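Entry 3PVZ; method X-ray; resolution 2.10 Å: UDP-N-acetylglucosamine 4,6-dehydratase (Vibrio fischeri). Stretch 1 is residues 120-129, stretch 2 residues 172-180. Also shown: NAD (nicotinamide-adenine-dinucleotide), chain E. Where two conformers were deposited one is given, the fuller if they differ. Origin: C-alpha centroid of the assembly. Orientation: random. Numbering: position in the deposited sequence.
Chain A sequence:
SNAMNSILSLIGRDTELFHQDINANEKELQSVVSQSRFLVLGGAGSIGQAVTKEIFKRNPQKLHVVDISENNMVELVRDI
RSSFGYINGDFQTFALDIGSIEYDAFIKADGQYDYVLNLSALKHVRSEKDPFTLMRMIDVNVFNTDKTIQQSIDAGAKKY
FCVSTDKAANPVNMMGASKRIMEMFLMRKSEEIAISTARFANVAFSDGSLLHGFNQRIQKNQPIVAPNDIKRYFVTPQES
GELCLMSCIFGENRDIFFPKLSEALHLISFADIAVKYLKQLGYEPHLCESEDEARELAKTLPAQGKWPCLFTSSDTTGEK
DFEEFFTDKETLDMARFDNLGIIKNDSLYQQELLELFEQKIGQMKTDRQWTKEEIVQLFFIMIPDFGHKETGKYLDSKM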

# COMPACT_ATOMS: atom_id res chain seq x y z
N SER A 120 7.15 8.46 -2.16
CA SER A 120 6.38 7.73 -1.15
C SER A 120 5.59 8.75 -0.34
O SER A 120 6.04 9.87 -0.17
CB SER A 120 7.31 6.90 -0.27
OG SER A 120 7.95 7.73 0.71
N ALA A 121 4.44 8.34 0.17
CA ALA A 121 3.51 9.22 0.92
C ALA A 121 2.32 8.45 1.41
O ALA A 121 2.02 7.37 0.90
CB ALA A 121 2.97 10.37 0.07
N LEU A 122 1.65 9.06 2.39
CA LEU A 122 0.23 8.87 2.62
C LEU A 122 -0.44 10.10 2.07
O LEU A 122 -0.03 11.22 2.43
CB LEU A 122 -0.11 8.74 4.11
CG LEU A 122 -0.32 7.30 4.56
CD1 LEU A 122 1.07 6.66 4.71
CD2 LEU A 122 -1.10 7.27 5.86
N LYS A 123 -1.42 9.91 1.18
CA LYS A 123 -1.96 11.01 0.40
C LYS A 123 -3.47 11.23 0.54
O LYS A 123 -3.93 12.27 0.10
CB LYS A 123 -1.61 10.87 -1.10
CG LYS A 123 -2.29 9.66 -1.79
CD LYS A 123 -2.27 9.75 -3.30
CE LYS A 123 -2.87 8.47 -3.93
NZ LYS A 123 -2.76 8.52 -5.45
N HIS A 124 -4.22 10.28 1.12
CA HIS A 124 -5.68 10.40 1.22
C HIS A 124 -6.10 11.31 2.34
O HIS A 124 -5.72 11.13 3.49
CB HIS A 124 -6.34 9.02 1.34
CG HIS A 124 -6.32 8.27 0.06
ND1 HIS A 124 -7.27 8.45 -0.92
CD2 HIS A 124 -5.39 7.42 -0.46
CE1 HIS A 124 -6.95 7.72 -1.98
NE2 HIS A 124 -5.82 7.08 -1.72
N VAL A 125 -6.87 12.33 1.98
CA VAL A 125 -7.33 13.36 2.92
C VAL A 125 -7.97 12.73 4.18
O VAL A 125 -7.75 13.20 5.29
CB VAL A 125 -8.31 14.34 2.18
CG1 VAL A 125 -9.09 15.22 3.18
CG2 VAL A 125 -7.52 15.17 1.20
N ARG A 126 -8.70 11.65 3.97
CA ARG A 126 -9.38 10.91 5.03
C ARG A 126 -8.41 10.23 6.00
O ARG A 126 -8.81 9.77 7.05
CB ARG A 126 -10.28 9.85 4.39
CG ARG A 126 -9.54 8.84 3.48
CD ARG A 126 -10.17 8.75 2.08
NE ARG A 126 -9.40 9.44 1.05
CZ ARG A 126 -9.52 10.74 0.76
NH1 ARG A 126 -10.41 11.48 1.41
NH2 ARG A 126 -8.76 11.30 -0.18
N SER A 127 -7.13 10.16 5.65
CA SER A 127 -6.14 9.60 6.55
C SER A 127 -6.01 10.48 7.79
O SER A 127 -5.27 10.16 8.72
CB SER A 127 -4.80 9.36 5.84
OG SER A 127 -4.90 8.24 4.95
N GLU A 128 -6.75 11.58 7.80
CA GLU A 128 -6.95 12.41 8.98
C GLU A 128 -7.90 11.91 10.04
O GLU A 128 -7.95 12.51 11.11
CB GLU A 128 -7.60 13.72 8.53
CG GLU A 128 -6.69 14.83 8.42
CD GLU A 128 -7.45 16.07 8.04
OE1 GLU A 128 -8.36 16.47 8.81
OE2 GLU A 128 -7.13 16.64 6.97
N LYS A 129 -8.73 10.93 9.70
CA LYS A 129 -9.84 10.48 10.57
C LYS A 129 -9.46 10.43 12.02
O LYS A 129 -10.14 10.94 12.88
CB LYS A 129 -10.23 9.03 10.24
CG LYS A 129 -11.25 8.85 9.11
CD LYS A 129 -11.47 7.35 8.73
CE LYS A 129 -10.26 6.43 8.85
NZ LYS A 129 -10.03 5.84 10.27
N VAL A 172 -5.67 23.45 3.69
CA VAL A 172 -7.00 23.49 4.27
C VAL A 172 -7.30 22.21 5.08
O VAL A 172 -8.23 22.18 5.88
CB VAL A 172 -8.06 23.75 3.15
CG1 VAL A 172 -7.95 25.19 2.62
CG2 VAL A 172 -7.93 22.74 1.97
N ASN A 173 -6.49 21.17 4.90
CA ASN A 173 -6.63 19.90 5.62
C ASN A 173 -5.25 19.44 6.18
O ASN A 173 -4.25 20.08 5.89
CB ASN A 173 -7.27 18.87 4.70
CG ASN A 173 -6.52 18.72 3.40
OD1 ASN A 173 -5.29 18.76 3.37
ND2 ASN A 173 -7.26 18.51 2.32
N MSE A 174 -5.20 18.38 6.98
CA MSE A 174 -3.96 17.95 7.66
C MSE A 174 -2.92 17.36 6.69
O MSE A 174 -1.72 17.41 6.95
CB MSE A 174 -4.24 16.95 8.79
CG MSE A 174 -5.21 17.43 9.88
SE MSE A 174 -4.44 18.90 10.81
CE MSE A 174 -3.22 17.89 11.98
N MSE A 175 -3.41 16.76 5.62
CA MSE A 175 -2.58 16.29 4.51
C MSE A 175 -1.67 17.39 3.98
O MSE A 175 -0.45 17.26 3.96
CB MSE A 175 -3.48 15.87 3.35
CG MSE A 175 -3.48 14.46 3.08
SE MSE A 175 -1.74 14.05 2.39
CE MSE A 175 -1.96 15.14 0.76
N GLY A 176 -2.31 18.47 3.55
CA GLY A 176 -1.62 19.60 2.99
C GLY A 176 -0.77 20.25 4.04
O GLY A 176 0.33 20.70 3.73
N ALA A 177 -1.24 20.31 5.27
CA ALA A 177 -0.39 20.83 6.35
C ALA A 177 0.86 19.93 6.52
O ALA A 177 1.98 20.44 6.72
CB ALA A 177 -1.14 20.93 7.62
N SER A 178 0.70 18.61 6.39
CA SER A 178 1.84 17.71 6.58
C SER A 178 2.85 17.96 5.49
O SER A 178 4.04 18.05 5.80
CB SER A 178 1.46 16.22 6.69
OG SER A 178 1.19 15.66 5.44
N LYS A 179 2.40 18.08 4.24
CA LYS A 179 3.31 18.40 3.13
C LYS A 179 3.91 19.82 3.32
O LYS A 179 5.04 20.08 2.93
CB LYS A 179 2.61 18.30 1.75
CG LYS A 179 1.92 16.95 1.40
CD LYS A 179 2.91 15.91 0.85
CE LYS A 179 2.18 14.71 0.17
NZ LYS A 179 1.70 15.02 -1.21
N ARG A 180 3.16 20.74 3.92
CA ARG A 180 3.69 22.07 4.17
C ARG A 180 4.76 22.05 5.25
O ARG A 180 5.75 22.77 5.17
CB ARG A 180 2.58 23.04 4.57
CG ARG A 180 3.08 24.43 4.91
CD ARG A 180 3.73 25.14 3.72
NE ARG A 180 4.32 26.39 4.20
CZ ARG A 180 5.61 26.59 4.46
NH1 ARG A 180 6.53 25.64 4.22
NH2 ARG A 180 5.99 27.78 4.92
PA NAD E . 0.57 6.38 -4.44
O1A NAD E . -0.35 6.01 -3.33
O2A NAD E . 0.21 5.62 -5.69
O5B NAD E . 2.03 5.79 -4.21
C5B NAD E . 2.65 6.12 -2.95
C4B NAD E . 3.67 4.99 -2.76
O4B NAD E . 4.43 5.14 -1.58
C3B NAD E . 2.93 3.61 -2.68
O3B NAD E . 3.46 2.69 -3.61
C2B NAD E . 3.19 3.19 -1.21
O2B NAD E . 3.15 1.78 -0.99
C1B NAD E . 4.57 3.86 -1.03
N9A NAD E . 4.89 4.02 0.38
C8A NAD E . 4.15 4.63 1.32
N7A NAD E . 4.70 4.54 2.48
C5A NAD E . 5.90 3.92 2.31
C6A NAD E . 6.93 3.52 3.16
N6A NAD E . 6.82 3.88 4.48
N1A NAD E . 7.99 2.88 2.68
C2A NAD E . 8.06 2.56 1.39
N3A NAD E . 7.10 2.89 0.56
C4A NAD E . 6.03 3.55 0.97
O3 NAD E . 0.58 7.98 -4.61
PN NAD E . 0.97 8.62 -6.05
O1N NAD E . -0.29 8.93 -6.84
O2N NAD E . 1.99 7.97 -6.89
O5D NAD E . 1.41 10.13 -5.53
C5D NAD E . 2.73 10.14 -5.02
C4D NAD E . 3.06 11.55 -4.51
O4D NAD E . 2.59 12.55 -5.46
C3D NAD E . 2.29 11.83 -3.20
O3D NAD E . 2.97 12.77 -2.34
C2D NAD E . 1.02 12.55 -3.70
O2D NAD E . 0.43 13.38 -2.69
C1D NAD E . 1.59 13.40 -4.83
N1N NAD E . 0.55 13.83 -5.78
C2N NAD E . -0.14 12.90 -6.45
C3N NAD E . -1.11 13.25 -7.36
C7N NAD E . -1.90 12.23 -8.08
O7N NAD E . -2.79 12.65 -8.81
N7N NAD E . -1.70 10.91 -7.93
C4N NAD E . -1.37 14.62 -7.60
C5N NAD E . -0.63 15.56 -6.90
C6N NAD E . 0.33 15.13 -5.98

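The start of a helix leaves backbone amides without partners, and a neighbouring segment can dock there by supplying an acceptor. In this UDP-N-acetylglucosamine 4,6-dehydratase, residues 120-129 pack along helix 174-180 and supply one such acceptor, burying 368 Å² in total.

At the start of the stretch, NAD lies close to both segments. Ser120 packs its backbone on the cofactor, CA lying 3.3 Å from NAD O4B, but does not touch the helix. Ala121 is small enough for its CB to sit 3.4 Å from NAD O3D and 4.4 Å from Lys179 CE. Lys179 ends its long chain at the same ribose, where NZ donates to NAD O2D (2.5 Å) and O3D (2.8 Å).

Leu122 and Lys123 meet the helix through their carbonyls while their side chains lead away. Selenomethionine Met175 lies against these carbonyls: its SE is 3.3 Å from Leu122 O and its CE 3.5 Å from Lys123 O. A long, flexible, unbranched side chain suits such an uneven backbone surface, and Met175 has the largest area covered in the contact. Lys123, meanwhile, extends to NAD, with NZ 2.9 Å from O1N.

His124 points away and accepts from Arg126, NE to ND1 at 3.1 Å, within its own stretch. Val125 opens a 3-10 segment; its CA rests 4.0 Å from Met175 CG, and its compact branched side chain, pointing sideways, lays CG2 3.5 Å from Asn173 ND2 without bonding to it.

Glu128 supplies the polar lock. Pointing toward the helix, it accepts from the backbone through OE2, 2.6 Å from Met174 N, the single hydrogen bond across the stretches. Asn173 caps the same turn from within, its OD1 accepting from Gly176 N at 3.0 Å. Two side-chain oxygens, one from each stretch, thus satisfy separate amides of one helix start, beside the van der Waals packing of Met175 against the backbone of stretch 1.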